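Local coordinates for imelysin-like protein (Psychrobacter arcticus, PDB 3PF0), which is of unknown function but belongs to the imelysin-like (peptidase M75) family and may be a metalloendopeptidase, at residues Q101-V104 and L105-W109; A71-S74 and D75-H78; A323-K327 and A328-E332; A313-A316 and Q317-E320. All blocks are in the same frame, centred on the assembly; numbering follows the deposited sequence. Where two conformers were deposited one is given.

Interaction 1: residues Q101-V104 and L105-W109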
loop_
_atom_site.group_PDB
_atom_site.type_symbol
_atom_site.label_atom_id
_atom_site.label_comp_id
_atom_site.label_asym_id
_atom_site.label_seq_id
_atom_site.Cartn_x
_atom_site.Cartn_y
_atom_site.Cartn_z
ATOM N N GLN A 101 0.408 -7.132 15.089
ATOM C CA GLN A 101 1.210 -5.952 14.774
ATOM C C GLN A 101 1.719 -6.023 13.316
ATOM O O GLN A 101 1.810 -4.984 12.660
ATOM C CB GLN A 101 2.364 -5.775 15.778
ATOM C CG GLN A 101 3.158 -4.462 15.653
ATOM C CD GLN A 101 2.319 -3.213 15.445
ATOM O OE1 GLN A 101 1.233 -3.045 16.005
ATOM N NE2 GLN A 101 2.813 -2.299 14.638
ATOM N N TRP A 102 1.987 -7.227 12.789
ATOM C CA TRP A 102 2.392 -7.354 11.381
ATOM C C TRP A 102 1.265 -6.802 10.488
ATOM O O TRP A 102 1.554 -6.057 9.558
ATOM C CB TRP A 102 2.751 -8.807 11.001
ATOM C CG TRP A 102 2.927 -8.994 9.515
ATOM C CD1 TRP A 102 4.053 -8.736 8.785
ATOM C CD2 TRP A 102 1.886 -9.274 8.561
ATOM N NE1 TRP A 102 3.793 -8.904 7.440
ATOM C CE2 TRP A 102 2.465 -9.205 7.275
ATOM C CE3 TRP A 102 0.519 -9.593 8.671
ATOM C CZ2 TRP A 102 1.724 -9.438 6.111
ATOM C CZ3 TRP A 102 -0.212 -9.813 7.517
ATOM C CH2 TRP A 102 0.398 -9.777 6.258
ATOM N N LEU A 103 -0.024 -7.157 10.794
ATOM C CA LEU A 103 -1.191 -6.713 10.021
ATOM C C LEU A 103 -1.331 -5.184 10.054
ATOM O O LEU A 103 -1.617 -4.600 9.008
ATOM C CB LEU A 103 -2.491 -7.390 10.514
ATOM C CG LEU A 103 -3.812 -7.068 9.759
ATOM C CD1 LEU A 103 -3.667 -7.241 8.235
ATOM C CD2 LEU A 103 -4.968 -7.907 10.296
ATOM N N VAL A 104 -1.139 -4.550 11.246
ATOM C CA VAL A 104 -1.182 -3.085 11.427
ATOM C C VAL A 104 -0.150 -2.452 10.465
ATOM O O VAL A 104 -0.476 -1.506 9.741
ATOM C CB VAL A 104 -0.951 -2.666 12.916
ATOM C CG1 VAL A 104 -0.858 -1.145 13.075
ATOM C CG2 VAL A 104 -2.029 -3.240 13.846
ATOM N N LEU A 105 1.073 -3.018 10.428
ATOM C CA LEU A 105 2.153 -2.596 9.541
ATOM C C LEU A 105 1.801 -2.832 8.059
ATOM O O LEU A 105 2.083 -1.961 7.232
ATOM C CB LEU A 105 3.478 -3.307 9.908
ATOM C CG LEU A 105 4.611 -3.287 8.860
ATOM C CD1 LEU A 105 5.124 -1.857 8.596
ATOM C CD2 LEU A 105 5.720 -4.197 9.263
ATOM N N ALA A 106 1.228 -3.997 7.720
ATOM C CA ALA A 106 0.859 -4.313 6.326
ATOM C C ALA A 106 -0.220 -3.352 5.829
ATOM O O ALA A 106 -0.150 -2.907 4.688
ATOM C CB ALA A 106 0.389 -5.756 6.207
ATOM N N GLN A 107 -1.165 -2.971 6.720
ATOM C CA GLN A 107 -2.241 -2.014 6.429
ATOM C C GLN A 107 -1.668 -0.591 6.196
ATOM O O GLN A 107 -2.112 0.087 5.266
ATOM C CB GLN A 107 -3.275 -1.999 7.561
ATOM C CG GLN A 107 -4.200 -3.220 7.551
ATOM C CD GLN A 107 -5.161 -3.196 8.706
ATOM O OE1 GLN A 107 -4.793 -3.410 9.863
ATOM N NE2 GLN A 107 -6.425 -2.973 8.419
ATOM N N ALA A 108 -0.677 -0.164 7.021
ATOM C CA ALA A 108 -0.006 1.143 6.917
ATOM C C ALA A 108 0.775 1.256 5.605
ATOM O O ALA A 108 0.732 2.300 4.959
ATOM C CB ALA A 108 0.930 1.373 8.104
ATOM N N TRP A 109 1.469 0.198 5.202
ATOM C CA TRP A 109 2.199 0.232 3.938
ATOM C C TRP A 109 1.240 0.196 2.743
ATOM O O TRP A 109 1.524 0.847 1.733
ATOM C CB TRP A 109 3.229 -0.881 3.831
ATOM C CG TRP A 109 3.939 -0.871 2.505
ATOM C CD1 TRP A 109 3.745 -1.734 1.469
ATOM C CD2 TRP A 109 4.822 0.153 2.017
ATOM N NE1 TRP A 109 4.491 -1.341 0.380
ATOM C CE2 TRP A 109 5.138 -0.170 0.680
ATOM C CE3 TRP A 109 5.366 1.323 2.578
ATOM C CZ2 TRP A 109 6.003 0.614 -0.095
ATOM C CZ3 TRP A 109 6.214 2.104 1.804
ATOM C CH2 TRP A 109 6.528 1.747 0.488
#

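Interaction 2: residues A71-S74 and D75-H78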
loop_
_atom_site.group_PDB
_atom_site.type_symbol
_atom_site.label_atom_id
_atom_site.label_comp_id
_atom_site.label_asym_id
_atom_site.label_seq_id
_atom_site.Cartn_x
_atom_site.Cartn_y
_atom_site.Cartn_z
ATOM N N ALA A 71 6.695 3.470 9.017
ATOM C CA ALA A 71 7.974 3.394 9.745
ATOM C C ALA A 71 7.734 3.143 11.254
ATOM O O ALA A 71 8.410 2.306 11.852
ATOM C CB ALA A 71 8.783 4.672 9.540
ATOM N N LYS A 72 6.743 3.840 11.834
ATOM C CA LYS A 72 6.323 3.736 13.239
ATOM C C LYS A 72 5.849 2.288 13.552
ATOM O O LYS A 72 6.285 1.696 14.542
ATOM C CB LYS A 72 5.203 4.765 13.490
ATOM C CG LYS A 72 4.536 4.768 14.865
ATOM C CD LYS A 72 3.383 5.773 14.842
ATOM C CE LYS A 72 2.481 5.726 16.050
ATOM N NZ LYS A 72 1.545 6.885 16.082
ATOM N N GLN A 73 5.009 1.723 12.675
ATOM C CA GLN A 73 4.465 0.373 12.815
ATOM C C GLN A 73 5.550 -0.702 12.684
ATOM O O GLN A 73 5.452 -1.730 13.361
ATOM C CB GLN A 73 3.326 0.127 11.813
ATOM C CG GLN A 73 2.090 1.021 11.999
ATOM C CD GLN A 73 1.692 1.325 13.428
ATOM O OE1 GLN A 73 1.759 0.489 14.342
ATOM N NE2 GLN A 73 1.231 2.537 13.642
ATOM N N SER A 74 6.571 -0.462 11.823
ATOM C CA SER A 74 7.702 -1.370 11.632
ATOM C C SER A 74 8.570 -1.349 12.889
ATOM O O SER A 74 9.049 -2.393 13.324
ATOM C CB SER A 74 8.509 -0.975 10.396
ATOM O OG SER A 74 9.402 -2.012 10.022
ATOM N N ASP A 75 8.749 -0.147 13.490
ATOM C CA ASP A 75 9.496 0.036 14.746
ATOM C C ASP A 75 8.784 -0.691 15.890
ATOM O O ASP A 75 9.445 -1.350 16.691
ATOM C CB ASP A 75 9.633 1.529 15.115
ATOM C CG ASP A 75 10.660 2.318 14.321
ATOM O OD1 ASP A 75 11.358 1.708 13.476
ATOM O OD2 ASP A 75 10.734 3.551 14.513
ATOM N N LEU A 76 7.440 -0.572 15.973
ATOM C CA LEU A 76 6.697 -1.265 17.031
ATOM C C LEU A 76 6.789 -2.790 16.840
ATOM O O LEU A 76 6.940 -3.501 17.837
ATOM C CB LEU A 76 5.229 -0.803 17.159
ATOM C CG LEU A 76 4.358 -1.528 18.253
ATOM C CD1 LEU A 76 5.008 -1.495 19.654
ATOM C CD2 LEU A 76 2.958 -0.980 18.293
ATOM N N LEU A 77 6.768 -3.284 15.577
ATOM C CA LEU A 77 6.907 -4.714 15.308
ATOM C C LEU A 77 8.285 -5.183 15.760
ATOM O O LEU A 77 8.376 -6.193 16.456
ATOM C CB LEU A 77 6.668 -5.062 13.815
ATOM C CG LEU A 77 6.748 -6.571 13.432
ATOM C CD1 LEU A 77 5.707 -7.422 14.202
ATOM C CD2 LEU A 77 6.612 -6.772 11.935
ATOM N N HIS A 78 9.356 -4.425 15.389
ATOM C CA HIS A 78 10.724 -4.746 15.780
ATOM C C HIS A 78 10.863 -4.786 17.311
ATOM O O HIS A 78 11.411 -5.746 17.851
ATOM C CB HIS A 78 11.758 -3.756 15.179
ATOM C CG HIS A 78 13.141 -4.032 15.684
ATOM N ND1 HIS A 78 13.939 -5.016 15.103
ATOM C CD2 HIS A 78 13.760 -3.574 16.800
ATOM C CE1 HIS A 78 15.034 -5.077 15.849
ATOM N NE2 HIS A 78 14.973 -4.226 16.879
#

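Interaction 3: residues A323-K327 and A328-E332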
loop_
_atom_site.group_PDB
_atom_site.type_symbol
_atom_site.label_atom_id
_atom_site.label_comp_id
_atom_site.label_asym_id
_atom_site.label_seq_id
_atom_site.Cartn_x
_atom_site.Cartn_y
_atom_site.Cartn_z
ATOM N N ALA A 323 -10.710 -14.823 -0.620
ATOM C CA ALA A 323 -10.712 -16.054 -1.413
ATOM C C ALA A 323 -11.846 -16.990 -0.990
ATOM O O ALA A 323 -12.319 -17.750 -1.824
ATOM C CB ALA A 323 -9.381 -16.771 -1.279
ATOM N N THR A 324 -12.281 -16.930 0.292
ATOM C CA THR A 324 -13.343 -17.790 0.841
ATOM C C THR A 324 -14.742 -17.225 0.532
ATOM O O THR A 324 -15.738 -17.822 0.941
ATOM C CB THR A 324 -13.162 -18.025 2.365
ATOM O OG1 THR A 324 -13.530 -16.849 3.078
ATOM C CG2 THR A 324 -11.741 -18.444 2.750
ATOM N N ALA A 325 -14.823 -16.081 -0.175
ATOM C CA ALA A 325 -16.101 -15.472 -0.535
ATOM C C ALA A 325 -16.711 -16.165 -1.747
ATOM O O ALA A 325 -16.006 -16.915 -2.434
ATOM C CB ALA A 325 -15.906 -14.000 -0.836
ATOM N N ASP A 326 -18.025 -15.907 -2.007
ATOM C CA ASP A 326 -18.739 -16.455 -3.165
ATOM C C ASP A 326 -18.173 -15.833 -4.434
ATOM O O ASP A 326 -17.739 -14.676 -4.401
ATOM C CB ASP A 326 -20.256 -16.195 -3.070
ATOM C CG ASP A 326 -20.930 -16.804 -1.858
ATOM O OD1 ASP A 326 -20.991 -18.050 -1.774
ATOM O OD2 ASP A 326 -21.440 -16.036 -1.015
ATOM N N LYS A 327 -18.154 -16.597 -5.547
ATOM C CA LYS A 327 -17.632 -16.127 -6.832
ATOM C C LYS A 327 -18.366 -14.881 -7.328
ATOM O O LYS A 327 -17.718 -13.975 -7.844
ATOM C CB LYS A 327 -17.696 -17.235 -7.891
ATOM C CG LYS A 327 -16.394 -18.010 -8.035
ATOM C CD LYS A 327 -15.341 -17.250 -8.850
ATOM C CE LYS A 327 -13.972 -17.878 -8.749
ATOM N NZ LYS A 327 -13.281 -17.518 -7.482
ATOM N N ALA A 328 -19.697 -14.815 -7.131
ATOM C CA ALA A 328 -20.530 -13.678 -7.529
ATOM C C ALA A 328 -20.175 -12.417 -6.727
ATOM O O ALA A 328 -20.115 -11.330 -7.306
ATOM C CB ALA A 328 -22.003 -14.020 -7.358
ATOM N N THR A 329 -19.888 -12.570 -5.416
ATOM C CA THR A 329 -19.514 -11.464 -4.518
ATOM C C THR A 329 -18.134 -10.914 -4.894
ATOM O O THR A 329 -17.904 -9.709 -4.796
ATOM C CB THR A 329 -19.547 -11.908 -3.045
ATOM O OG1 THR A 329 -20.663 -12.773 -2.823
ATOM C CG2 THR A 329 -19.627 -10.733 -2.092
ATOM N N GLN A 330 -17.223 -11.801 -5.322
ATOM C CA GLN A 330 -15.869 -11.438 -5.756
ATOM C C GLN A 330 -15.951 -10.652 -7.066
ATOM O O GLN A 330 -15.196 -9.688 -7.256
ATOM C CB GLN A 330 -14.994 -12.689 -5.925
ATOM C CG GLN A 330 -14.649 -13.412 -4.619
ATOM C CD GLN A 330 -13.967 -14.741 -4.872
ATOM O OE1 GLN A 330 -14.108 -15.358 -5.934
ATOM N NE2 GLN A 330 -13.220 -15.223 -3.894
ATOM N N GLN A 331 -16.902 -11.049 -7.948
ATOM C CA GLN A 331 -17.178 -10.398 -9.231
ATOM C C GLN A 331 -17.753 -9.001 -8.989
ATOM O O GLN A 331 -17.356 -8.058 -9.673
ATOM C CB GLN A 331 -18.133 -11.253 -10.094
ATOM C CG GLN A 331 -18.235 -10.805 -11.564
ATOM C CD GLN A 331 -16.895 -10.735 -12.271
ATOM O OE1 GLN A 331 -16.152 -11.719 -12.354
ATOM N NE2 GLN A 331 -16.550 -9.561 -12.781
ATOM N N GLU A 332 -18.664 -8.871 -7.997
ATOM C CA GLU A 332 -19.276 -7.608 -7.571
ATOM C C GLU A 332 -18.204 -6.623 -7.089
ATOM O O GLU A 332 -18.254 -5.434 -7.427
ATOM C CB GLU A 332 -20.268 -7.878 -6.441
ATOM C CG GLU A 332 -21.714 -7.605 -6.790
ATOM C CD GLU A 332 -22.600 -7.552 -5.563
ATOM O OE1 GLU A 332 -22.816 -8.613 -4.930
ATOM O OE2 GLU A 332 -23.037 -6.435 -5.201
#

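Interaction 4: residues A313-A316 and Q317-E320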
loop_
_atom_site.group_PDB
_atom_site.type_symbol
_atom_site.label_atom_id
_atom_site.label_comp_id
_atom_site.label_asym_id
_atom_site.label_seq_id
_atom_site.Cartn_x
_atom_site.Cartn_y
_atom_site.Cartn_z
ATOM N N ALA A 313 -18.827 -0.695 1.728
ATOM C CA ALA A 313 -19.973 -1.406 2.299
ATOM C C ALA A 313 -20.026 -2.860 1.796
ATOM O O ALA A 313 -20.341 -3.762 2.573
ATOM C CB ALA A 313 -21.266 -0.675 1.965
ATOM N N LEU A 314 -19.682 -3.091 0.515
ATOM C CA LEU A 314 -19.652 -4.439 -0.058
ATOM C C LEU A 314 -18.503 -5.264 0.544
ATOM O O LEU A 314 -18.692 -6.431 0.873
ATOM C CB LEU A 314 -19.524 -4.368 -1.591
ATOM C CG LEU A 314 -19.565 -5.688 -2.365
ATOM C CD1 LEU A 314 -20.969 -6.283 -2.393
ATOM C CD2 LEU A 314 -19.067 -5.487 -3.767
ATOM N N LEU A 315 -17.327 -4.640 0.724
ATOM C CA LEU A 315 -16.156 -5.300 1.281
ATOM C C LEU A 315 -16.388 -5.715 2.741
ATOM O O LEU A 315 -15.968 -6.806 3.126
ATOM C CB LEU A 315 -14.944 -4.376 1.157
ATOM C CG LEU A 315 -13.558 -4.984 1.360
ATOM C CD1 LEU A 315 -13.161 -5.882 0.192
ATOM C CD2 LEU A 315 -12.547 -3.903 1.490
ATOM N N ALA A 316 -17.110 -4.880 3.521
ATOM C CA ALA A 316 -17.412 -5.100 4.940
ATOM C C ALA A 316 -18.269 -6.355 5.205
ATOM O O ALA A 316 -18.194 -6.913 6.303
ATOM C CB ALA A 316 -18.113 -3.876 5.520
ATOM N N GLN A 317 -19.080 -6.788 4.225
ATOM C CA GLN A 317 -19.943 -7.964 4.400
ATOM C C GLN A 317 -19.284 -9.244 3.825
ATOM O O GLN A 317 -19.872 -10.326 3.887
ATOM C CB GLN A 317 -21.360 -7.722 3.829
ATOM C CG GLN A 317 -21.474 -7.455 2.317
ATOM C CD GLN A 317 -22.846 -6.937 1.894
ATOM O OE1 GLN A 317 -22.966 -6.032 1.058
ATOM N NE2 GLN A 317 -23.920 -7.493 2.450
HETATM N N MSE A 318 -18.030 -9.125 3.346
HETATM C CA MSE A 318 -17.246 -10.246 2.809
HETATM C C MSE A 318 -16.351 -10.855 3.923
HETATM O O MSE A 318 -16.149 -10.185 4.938
HETATM C CB MSE A 318 -16.397 -9.771 1.617
HETATM C CG MSE A 318 -17.223 -9.448 0.386
HETATM SE SE MSE A 318 -16.153 -8.758 -1.103
HETATM C CE MSE A 318 -15.367 -10.400 -1.784
ATOM N N PRO A 319 -15.809 -12.096 3.786
ATOM C CA PRO A 319 -14.975 -12.659 4.872
ATOM C C PRO A 319 -13.582 -12.017 4.971
ATOM O O PRO A 319 -13.184 -11.267 4.074
ATOM C CB PRO A 319 -14.871 -14.147 4.503
ATOM C CG PRO A 319 -15.877 -14.373 3.407
ATOM C CD PRO A 319 -15.957 -13.071 2.689
ATOM N N GLU A 320 -12.846 -12.301 6.082
ATOM C CA GLU A 320 -11.478 -11.808 6.343
ATOM C C GLU A 320 -10.541 -12.158 5.202
ATOM O O GLU A 320 -9.695 -11.347 4.832
ATOM C CB GLU A 320 -10.923 -12.380 7.650
ATOM C CG GLU A 320 -11.467 -11.719 8.901
ATOM C CD GLU A 320 -10.759 -12.105 10.183
ATOM O OE1 GLU A 320 -10.142 -13.196 10.236
ATOM O OE2 GLU A 320 -10.831 -11.308 11.146
#

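Interaction 1: residues Q101-V104 and L105-W109
Trp102 O receives the backbone N of Ala106 at 2.8 Å. The same i to i+4 step brings their side chains together. The methyl CB of Ala106 sits over one face of the Trp102 indole, 4.0 Å from the centroid of the six-membered ring and 14° off its normal. This is a CH-pi contact, set toward the rim, with CZ2 the nearest ring atom. CG of Trp102 lies anti to the backbone N (chi1 170°), which carries the ring along the helix to the next turn. NE1 of Trp102 is satisfied by the carbonyl of Ile168. One residue further on, Gln107 N bonds to Leu103 O. The extended Gln107 side chain crosses that of Leu103, with Gln107 CG 4.1 Å from Leu103 CD1 and Gln107 OE1 3.8 Å from Leu103 CG. With an alanine here in place of Gln107, the CG and OE1 contacts would go, and this flank of Leu103 would probably lose part of its packing. This is plain i to i+4 packing within helix 92-112. Leu105 and Gln101 face helix 48-84, Trp102 packs on helix 167-176, and Leu103, Ala106 and Gln107 touch helix 268-283.

Interaction 2: residues A71-S74 and D75-H78
Asp75 N bonds to Ala71 O at 3.0 Å, the first of four successive i to i+4 bonds in this piece of the long alpha-helix 48-84. Leu76 N goes to Lys72 O, Leu77 N to Gln73 O and His78 N to Ser74 O. All four carbonyls of 71-74 thus accept a backbone N-H of 75-78. Gln73 O is shared by two donors, Leu77 N and NE2 of Gln101 on helix 92-112.

The polar side-chain ends look to other partners. Gln73 NE2 bonds to Asp69 OD1, one turn earlier in the same helix. His78 ND1 bonds to Met190 O on helix 183-214, and the first torsion of His78 (chi1 175°), with CG anti to the backbone N, carries the ring toward that helix. Ser74 OG bonds to Ser193 O of the same helix, but Ser74 was modelled in two conformers and the bond is that of one of them, so this link is less certain. Asp75 OD1 forms a salt bridge with Lys201 NZ, also on helix 183-214. The lysine probably offsets the carboxylate charge close to the backbone carbonyl of Ala71. Leu77 packs on Leu105 of helix 92-112. The carboxylate carbon CG of Asp75 rests 3.3 Å from Ala71 O.

Interaction 3: residues A323-K327 and A328-E332
Gln330 lays its side chain back over the start of its own helix, with CG 3.3 Å from Asp326 O and 4.0 Å from Ala325 CB. The motif is a helix N-terminus: Asp326 holds the N-cap position before helix 327-351. Asp326 was modelled in two conformers; in the one described here its side chain makes no capping bond. In that conformer it passes across the side chain of Thr329, with Thr329 OG1 3.5 Å from Asp326 CB. The first turn is closed by the backbone. Gln330 N bonds to Asp326 O, and Gln331 N bonds to Lys327 O.

CG of Gln330 stands beside its backbone N (chi1 -69°), and the chain runs extended beyond it. This sends the amide toward the preceding loop, where NE2 bonds to Leu322 O. The other end of the amide, OE1, accepts Lys327 NZ at 2.8 Å, with the donor in the carbonyl plane. Lys327 bends at chi2 and chi4 to reach it. NZ also bonds to Leu250 O, so the ammonium group ties the start of helix 327-351 to the end of helix 225-250. The buried Gln330 amide is therefore held at both ends, which fixes its rotation. A leucine in place of Gln330 would probably leave Leu322 O without this donor and Lys327 NZ without one of its acceptors. The aliphatic part of the lysine keeps close to the same amide oxygen, with Lys327 CD 3.7 Å from Gln330 OE1.

Interaction 4: residues A313-A316 and Q317-E320
With chi1 at 63°, Gln317 CG lies between its own backbone N and carbonyl carbon, and the extended chain folds back over Leu314. There Gln317 CG packs 3.3 Å from Leu314 O. The Gln317 side chain crosses that of Leu314, with Gln317 OE1 4.0 Å from Leu314 CD1. Met318, a selenomethionine, has CG anti to its carbonyl carbon (chi1 -70°). This swings CG to the other flank of the same oxygen, 3.4 Å from Leu314 O. Met318 SE lies 4.3 Å from Leu315 CD1, a loose apolar touch.

The backbone bonds here are i to i+3. Gln317 N makes only a weak bond to Leu314 O. Met318 N bonds to Leu315 O at 3.1 Å, its N lying 61° out of the carbonyl plane. The chain then extends into Pro319.

The turn leads from helix 298-316 into the loop before helix 327-351. Leu314 meets Glu332 and His336, Leu315 meets Leu333, and Met318 meets Thr329, all on helix 327-351. Leu315 also meets helix 268-283, whose Arg269 NH1 bonds to Met318 O.

In the fold
From the N terminus the chain meets interaction 2 first, on helix 48-84, then interaction 1 on helix 92-112. Interactions 4 and 3 follow much later. All four are local and run in series, so none nests within or crosses another. Interactions 1 and 2 touch, which joins two consecutive helices side by side. Interactions 4 and 3 also touch, their centres about 10 Å apart, and flank the loop between helix 298-316 and helix 327-351: one at its start, the other at its end. The pairs stand apart, with nearest atoms of interactions 1 and 4 about 7 Å from each other. Helix 268-283 packs against interactions 1 and 4 and so bridges the pairs.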